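SusD homolog (Bacteroides ovatus, PDB 4F53) probably binds host mucin O-glycans at the cell surface, as a SusD/RagB-family outer-membrane lipoprotein built on a helical, TPR-like scaffold. Local coordinates at residues Ala63-Leu67 with Tyr314-Gln319; Asn294-Gly298 with Pro395-Gln399. All blocks are in the same frame, centred on the assembly; numbering follows the deposited sequence.

Contact 1: Ala63-Leu67 with Tyr314-Gln319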
ATOM      1  N   ALA A  63      -6.377   8.799  -8.979  1.00 27.29           N
ATOM      2  CA  ALA A  63      -7.167  10.012  -8.935  1.00 27.89           C
ATOM      3  C   ALA A  63      -8.606   9.621  -9.180  1.00 32.87           C
ATOM      4  O   ALA A  63      -8.925   9.117 -10.254  1.00 32.79           O
ATOM      5  CB  ALA A  63      -6.686  11.011  -9.980  1.00 28.97           C
ATOM      6  N   ASP A  64      -9.477   9.831  -8.190  1.00 30.99           N
ATOM      7  CA  ASP A  64     -10.920   9.614  -8.320  1.00 30.37           C
ATOM      8  C   ASP A  64     -11.434  10.465  -9.489  1.00 35.74           C
ATOM      9  O   ASP A  64     -10.953  11.584  -9.691  1.00 34.99           O
ATOM     10  CB  ASP A  64     -11.641   9.929  -7.000  1.00 31.67           C
ATOM     11  CG  ASP A  64     -11.089   9.161  -5.783  1.00 45.31           C
ATOM     12  OD1 ASP A  64     -10.802   7.935  -5.925  1.00 46.05           O
ATOM     13  OD2 ASP A  64     -10.928   9.793  -4.686  1.00 44.70           O
ATOM     14  N   SER A  65     -12.320   9.882 -10.319  1.00 33.48           N
ATOM     15  CA  SER A  65     -12.858  10.497 -11.546  1.00 33.17           C
ATOM     16  C   SER A  65     -14.383  10.291 -11.655  1.00 39.35           C
ATOM     17  O   SER A  65     -14.914  10.146 -12.752  1.00 39.50           O
ATOM     18  CB  SER A  65     -12.156   9.923 -12.774  1.00 30.56           C
ATOM     19  OG  SER A  65     -12.301   8.514 -12.815  1.00 33.31           O
ATOM     20  N   ASN A  66     -15.075  10.252 -10.518  1.00 36.42           N
ATOM     21  CA  ASN A  66     -16.520  10.116 -10.497  1.00 38.00           C
ATOM     22  C   ASN A  66     -17.125  11.526 -10.699  1.00 43.01           C
ATOM     23  O   ASN A  66     -16.868  12.439  -9.903  1.00 42.15           O
ATOM     24  CB  ASN A  66     -16.981   9.454  -9.189  1.00 37.82           C
ATOM     25  CG  ASN A  66     -18.473   9.299  -9.069  1.00 45.77           C
ATOM     26  OD1 ASN A  66     -19.198  10.260  -8.873  1.00 43.35           O
ATOM     27  ND2 ASN A  66     -18.961   8.086  -9.173  1.00 39.16           N
ATOM     28  N   LEU A  67     -17.901  11.698 -11.776  1.00 40.60           N
ATOM     29  CA  LEU A  67     -18.475  12.995 -12.148  1.00 43.02           C
ATOM     30  C   LEU A  67     -19.877  13.224 -11.550  1.00 49.49           C
ATOM     31  O   LEU A  67     -20.491  14.248 -11.825  1.00 50.42           O
ATOM     32  CB  LEU A  67     -18.521  13.131 -13.690  1.00 43.64           C
ATOM     33  CG  LEU A  67     -17.249  12.744 -14.468  1.00 47.87           C
ATOM     34  CD1 LEU A  67     -17.482  12.807 -15.976  1.00 47.58           C
ATOM     35  CD2 LEU A  67     -16.044  13.579 -14.043  1.00 50.73           C
ATOM     36  N   TYR A 314     -15.243  18.744 -11.291  1.00 41.60           N
ATOM     37  CA  TYR A 314     -14.458  18.083 -12.334  1.00 39.32           C
ATOM     38  C   TYR A 314     -14.746  18.668 -13.682  1.00 43.98           C
ATOM     39  O   TYR A 314     -15.907  18.990 -13.976  1.00 41.94           O
ATOM     40  CB  TYR A 314     -14.811  16.596 -12.403  1.00 38.41           C
ATOM     41  CG  TYR A 314     -14.234  15.754 -11.296  1.00 38.26           C
ATOM     42  CD1 TYR A 314     -14.924  15.576 -10.095  1.00 40.98           C
ATOM     43  CD2 TYR A 314     -13.029  15.086 -11.462  1.00 36.67           C
ATOM     44  CE1 TYR A 314     -14.391  14.797  -9.067  1.00 40.17           C
ATOM     45  CE2 TYR A 314     -12.491  14.304 -10.448  1.00 36.50           C
ATOM     46  CZ  TYR A 314     -13.179  14.158  -9.256  1.00 40.39           C
ATOM     47  OH  TYR A 314     -12.669  13.367  -8.279  1.00 38.31           O
ATOM     48  N   ASN A 315     -13.719  18.724 -14.546  1.00 41.99           N
ATOM     49  CA  ASN A 315     -13.943  19.073 -15.948  1.00 42.69           C
ATOM     50  C   ASN A 315     -14.695  17.871 -16.550  1.00 45.97           C
ATOM     51  O   ASN A 315     -14.376  16.736 -16.172  1.00 45.61           O
ATOM     52  CB  ASN A 315     -12.609  19.334 -16.642  1.00 42.66           C
ATOM     53  CG  ASN A 315     -12.068  20.725 -16.444  1.00 55.03           C
ATOM     54  OD1 ASN A 315     -12.806  21.717 -16.402  1.00 48.57           O
ATOM     55  ND2 ASN A 315     -10.756  20.830 -16.387  1.00 43.35           N
ATOM     56  N   SER A 316     -15.720  18.092 -17.389  1.00 43.76           N
ATOM     57  CA  SER A 316     -16.547  16.992 -17.938  1.00 43.51           C
ATOM     58  C   SER A 316     -15.768  15.943 -18.766  1.00 46.60           C
ATOM     59  O   SER A 316     -16.308  14.858 -18.987  1.00 46.96           O
ATOM     60  CB  SER A 316     -17.706  17.528 -18.775  1.00 44.28           C
ATOM     61  OG  SER A 316     -17.235  18.175 -19.944  1.00 50.97           O
ATOM     62  N   TRP A 317     -14.537  16.251 -19.218  1.00 41.73           N
ATOM     63  CA  TRP A 317     -13.749  15.306 -20.019  1.00 40.84           C
ATOM     64  C   TRP A 317     -12.687  14.567 -19.206  1.00 41.87           C
ATOM     65  O   TRP A 317     -11.880  13.846 -19.793  1.00 41.20           O
ATOM     66  CB  TRP A 317     -13.088  16.007 -21.226  1.00 40.38           C
ATOM     67  CG  TRP A 317     -14.052  16.646 -22.189  1.00 42.26           C
ATOM     68  CD1 TRP A 317     -15.404  16.476 -22.241  1.00 45.33           C
ATOM     69  CD2 TRP A 317     -13.721  17.557 -23.242  1.00 43.52           C
ATOM     70  NE1 TRP A 317     -15.942  17.267 -23.216  1.00 46.31           N
ATOM     71  CE2 TRP A 317     -14.930  17.930 -23.865  1.00 48.96           C
ATOM     72  CE3 TRP A 317     -12.514  18.082 -23.734  1.00 45.39           C
ATOM     73  CZ2 TRP A 317     -14.972  18.816 -24.955  1.00 50.49           C
ATOM     74  CZ3 TRP A 317     -12.556  18.974 -24.797  1.00 48.94           C
ATOM     75  CH2 TRP A 317     -13.772  19.335 -25.396  1.00 51.07           C
ATOM     76  N   SER A 318     -12.735  14.682 -17.858  1.00 37.30           N
ATOM     77  CA  SER A 318     -11.791  14.071 -16.902  1.00 35.80           C
ATOM     78  C   SER A 318     -11.563  12.567 -17.068  1.00 38.60           C
ATOM     79  O   SER A 318     -10.461  12.096 -16.771  1.00 36.68           O
ATOM     80  CB  SER A 318     -12.233  14.330 -15.465  1.00 37.70           C
ATOM     81  OG  SER A 318     -12.142  15.714 -15.199  1.00 43.65           O
ATOM     82  N   GLN A 319     -12.571  11.807 -17.530  1.00 36.31           N
ATOM     83  CA  GLN A 319     -12.395  10.348 -17.671  1.00 35.30           C
ATOM     84  C   GLN A 319     -11.578  10.004 -18.939  1.00 36.42           C
ATOM     85  O   GLN A 319     -11.172   8.864 -19.097  1.00 36.39           O
ATOM     86  CB  GLN A 319     -13.725   9.603 -17.598  1.00 36.78           C
ATOM     87  CG  GLN A 319     -14.432   9.816 -16.246  1.00 40.33           C
ATOM     88  CD  GLN A 319     -15.799   9.180 -16.150  1.00 48.93           C
ATOM     89  OE1 GLN A 319     -16.392   8.747 -17.138  1.00 48.85           O
ATOM     90  NE2 GLN A 319     -16.316   9.074 -14.941  1.00 37.07           N
TER
HETATM   91  O   HOH W   1     -14.597  11.442  -7.781  1.00 34.94           O
HETATM   92  O   HOH W   2     -19.000   9.495 -13.057  1.00 36.55           O

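Contact 2: Asn294-Gly298 with Pro395-Gln399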
ATOM      1  N   ASN A 294     -14.652  14.226 -30.194  1.00 59.19           N
ATOM      2  CA  ASN A 294     -13.661  14.840 -31.080  1.00 59.98           C
ATOM      3  C   ASN A 294     -13.626  16.371 -30.994  1.00 62.79           C
ATOM      4  O   ASN A 294     -13.012  17.008 -31.853  1.00 64.29           O
ATOM      5  CB  ASN A 294     -13.809  14.380 -32.527  1.00 64.49           C
ATOM      6  CG  ASN A 294     -13.063  13.099 -32.766  1.00102.54           C
ATOM      7  OD1 ASN A 294     -13.626  12.001 -32.674  1.00 96.53           O
ATOM      8  ND2 ASN A 294     -11.757  13.216 -32.981  1.00100.48           N
ATOM      9  N   ALA A 295     -14.185  16.959 -29.916  1.00 56.81           N
ATOM     10  CA  ALA A 295     -14.116  18.411 -29.705  1.00 56.65           C
ATOM     11  C   ALA A 295     -12.738  18.804 -29.119  1.00 60.02           C
ATOM     12  O   ALA A 295     -12.339  19.963 -29.229  1.00 61.45           O
ATOM     13  CB  ALA A 295     -15.244  18.873 -28.796  1.00 57.19           C
ATOM     14  N   TYR A 296     -12.006  17.828 -28.521  1.00 53.39           N
ATOM     15  CA  TYR A 296     -10.673  18.011 -27.930  1.00 51.13           C
ATOM     16  C   TYR A 296      -9.643  18.401 -29.009  1.00 57.75           C
ATOM     17  O   TYR A 296      -9.513  17.704 -30.024  1.00 57.64           O
ATOM     18  CB  TYR A 296     -10.252  16.725 -27.208  1.00 48.63           C
ATOM     19  CG  TYR A 296      -8.867  16.764 -26.599  1.00 45.68           C
ATOM     20  CD1 TYR A 296      -8.589  17.570 -25.496  1.00 45.16           C
ATOM     21  CD2 TYR A 296      -7.850  15.945 -27.085  1.00 45.30           C
ATOM     22  CE1 TYR A 296      -7.314  17.611 -24.936  1.00 42.94           C
ATOM     23  CE2 TYR A 296      -6.593  15.922 -26.484  1.00 45.43           C
ATOM     24  CZ  TYR A 296      -6.321  16.776 -25.425  1.00 50.80           C
ATOM     25  OH  TYR A 296      -5.067  16.787 -24.862  1.00 50.11           O
ATOM     26  N   THR A 297      -8.911  19.511 -28.780  1.00 56.39           N
ATOM     27  CA  THR A 297      -7.954  20.073 -29.751  1.00 57.71           C
ATOM     28  C   THR A 297      -6.501  19.700 -29.466  1.00 60.38           C
ATOM     29  O   THR A 297      -5.631  19.943 -30.310  1.00 60.08           O
ATOM     30  CB  THR A 297      -8.085  21.608 -29.839  1.00 64.56           C
ATOM     31  OG1 THR A 297      -7.604  22.198 -28.631  1.00 68.01           O
ATOM     32  CG2 THR A 297      -9.506  22.060 -30.127  1.00 62.82           C
ATOM     33  N   GLY A 298      -6.241  19.145 -28.292  1.00 56.64           N
ATOM     34  CA  GLY A 298      -4.892  18.751 -27.907  1.00 55.80           C
ATOM     35  C   GLY A 298      -4.460  17.421 -28.499  1.00 59.65           C
ATOM     36  O   GLY A 298      -5.062  16.916 -29.451  1.00 59.20           O
ATOM     37  N   PRO A 395      -4.138  18.802 -19.182  1.00 44.92           N
ATOM     38  CA  PRO A 395      -4.417  18.771 -20.643  1.00 44.98           C
ATOM     39  C   PRO A 395      -5.788  19.330 -21.040  1.00 48.39           C
ATOM     40  O   PRO A 395      -6.034  19.598 -22.231  1.00 49.72           O
ATOM     41  CB  PRO A 395      -4.312  17.288 -20.996  1.00 44.88           C
ATOM     42  CG  PRO A 395      -4.556  16.570 -19.706  1.00 47.80           C
ATOM     43  CD  PRO A 395      -4.007  17.435 -18.625  1.00 43.74           C
ATOM     44  N   LEU A 396      -6.667  19.533 -20.049  1.00 42.54           N
ATOM     45  CA  LEU A 396      -8.009  20.051 -20.299  1.00 42.88           C
ATOM     46  C   LEU A 396      -8.097  21.583 -20.140  1.00 48.49           C
ATOM     47  O   LEU A 396      -9.124  22.169 -20.490  1.00 49.38           O
ATOM     48  CB  LEU A 396      -9.029  19.341 -19.396  1.00 42.07           C
ATOM     49  CG  LEU A 396      -9.283  17.842 -19.727  1.00 44.57           C
ATOM     50  CD1 LEU A 396     -10.323  17.267 -18.822  1.00 43.51           C
ATOM     51  CD2 LEU A 396      -9.715  17.652 -21.182  1.00 46.04           C
ATOM     52  N   LYS A 397      -7.005  22.231 -19.680  1.00 46.51           N
ATOM     53  CA  LYS A 397      -6.918  23.688 -19.511  1.00 48.50           C
ATOM     54  C   LYS A 397      -7.209  24.405 -20.851  1.00 54.72           C
ATOM     55  O   LYS A 397      -6.599  24.079 -21.874  1.00 54.42           O
ATOM     56  CB  LYS A 397      -5.550  24.103 -18.944  1.00 49.79           C
ATOM     57  CG  LYS A 397      -5.442  25.603 -18.706  1.00 61.19           C
ATOM     58  CD  LYS A 397      -4.004  26.051 -18.668  1.00 68.93           C
ATOM     59  CE  LYS A 397      -3.889  27.548 -18.552  1.00 72.10           C
ATOM     60  NZ  LYS A 397      -2.480  27.959 -18.345  1.00 81.28           N
ATOM     61  N   GLY A 398      -8.186  25.313 -20.826  1.00 52.17           N
ATOM     62  CA  GLY A 398      -8.614  26.064 -21.997  1.00 53.56           C
ATOM     63  C   GLY A 398      -9.485  25.323 -23.006  1.00 58.55           C
ATOM     64  O   GLY A 398      -9.888  25.923 -24.008  1.00 60.56           O
ATOM     65  N   GLN A 399      -9.769  24.014 -22.784  1.00 53.04           N
ATOM     66  CA  GLN A 399     -10.609  23.219 -23.694  1.00 52.37           C
ATOM     67  C   GLN A 399     -12.092  23.629 -23.582  1.00 58.66           C
ATOM     68  O   GLN A 399     -12.491  24.271 -22.610  1.00 59.27           O
ATOM     69  CB  GLN A 399     -10.441  21.703 -23.460  1.00 50.82           C
ATOM     70  CG  GLN A 399      -9.084  21.132 -23.883  1.00 43.95           C
ATOM     71  CD  GLN A 399      -8.852  21.166 -25.385  1.00 62.49           C
ATOM     72  OE1 GLN A 399      -9.683  20.731 -26.188  1.00 52.21           O
ATOM     73  NE2 GLN A 399      -7.680  21.619 -25.797  1.00 57.80           N
TER
HETATM   74  O   HOH W   3     -11.734  22.309 -27.036  1.00 52.17           O
HETATM   75  O   HOH W   4      -3.944  19.570 -24.180  1.00 54.22           O

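Contact 1: Ala63-Leu67 with Tyr314-Gln319
Tyr314 opens segment 314-319 by laying its long side chain against Asp64-Leu67, where the chain leaves strand 62-64, the antiparallel partner of strand 261-263. A tyrosine suits the place because it offers apolar surface along its length and a hydroxyl at its tip. Its CB meets Leu67 CD2 at 3.6 Å, its ring carbon CE2 lies 4.0 Å from Ser65 CA, and its OH stands 2.8 Å from Asp64 O, a weak hydrogen bond at best, since its one proton has another acceptor within reach. The same OH lies 2.8 Å from water 1, which accepts from Asn66 N at 3.0 Å. The carboxylate of Asp64 is engaged separately, in a salt bridge with Arg74.

Asn315 begins a type I beta turn that ends at Ser318. Its carbonyl O accepts from both Ser318 N (3.1 Å) and Ser318 OG (2.6 Å), so a small hydroxyl residue fastens the turn from within. Leu67 suits its place because its branches reach this turn as well as the tyrosine: CD1 comes to 3.8 Å from Ser316 O, and CD2 to 4.1 Å from Ser318 CB. Gln319, long and neutral, carries a donor to Ser65, NE2 meeting Ser65 O at 2.8 Å along an almost straight line (178°). Water 2 accepts from Leu67 N at 2.8 Å and, weakly, from Gln319 NE2 at 3.3 Å.

Side chains of 314-319 thus serve carbonyls at and just past the end of strand 62-64, most firmly through Gln319, while water takes up the amides of Asn66 and Leu67.

Contact 2: Asn294-Gly298 with Pro395-Gln399
The amide of Gln399 spans the gap between these two loops by using both its ends. OE1 accepts from Thr297 N at 3.0 Å, while NE2 donates to Thr297 OG1 at 2.9 Å, so one residue satisfies a main-chain donor and a side-chain acceptor of the same threonine. OE1 also accepts a hydrogen bond from water 3 at 2.7 Å, and that water donates a second, longer bond to Ala295 O at 3.3 Å. Water 4 donates hydrogen bonds to Tyr296 OH (3.1 Å) and Pro395 O (2.9 Å); the tyrosine hydroxyl is also hydrogen-bonded to Glu299 O. Gln399 closes a type II turn, its N bonded to Leu396 O at 3.0 Å, and Gly398 takes the positive phi (77°) that such a turn requires there. Tyr296 CE1 stands 4.5 Å from Leu396 CD2, and Tyr296, Pro395 and Leu396 all meet Phe288 of helix 288-291. Glutamine, neutral and both donor and acceptor, can match an amide and a hydroxyl together, joining at the surface the loops that follow helices 288-291 and 379-383.

In the fold
Both contacts draw on the long connection between helix 288-291 and strand 332-335, contact 2 near its start and contact 1 further along. Contact 1 is partly buried and ties that connection to the end of a strand; its glutamine donates to a main-chain carbonyl, beside a tyrosine and a leucine, and 374 Å² is buried. Contact 2 joins loop to loop at the surface, uses both ends of its glutamine amide with two waters, and buries 210 Å². Its centre is about 34 Å from the chain centre, that of contact 1 about 24 Å. The two centres are about 14 Å apart and touch through Trp317, whose CH2 packs on Ala295 CB at 3.7 Å and whose C lies 3.6 Å from Leu396 CD1.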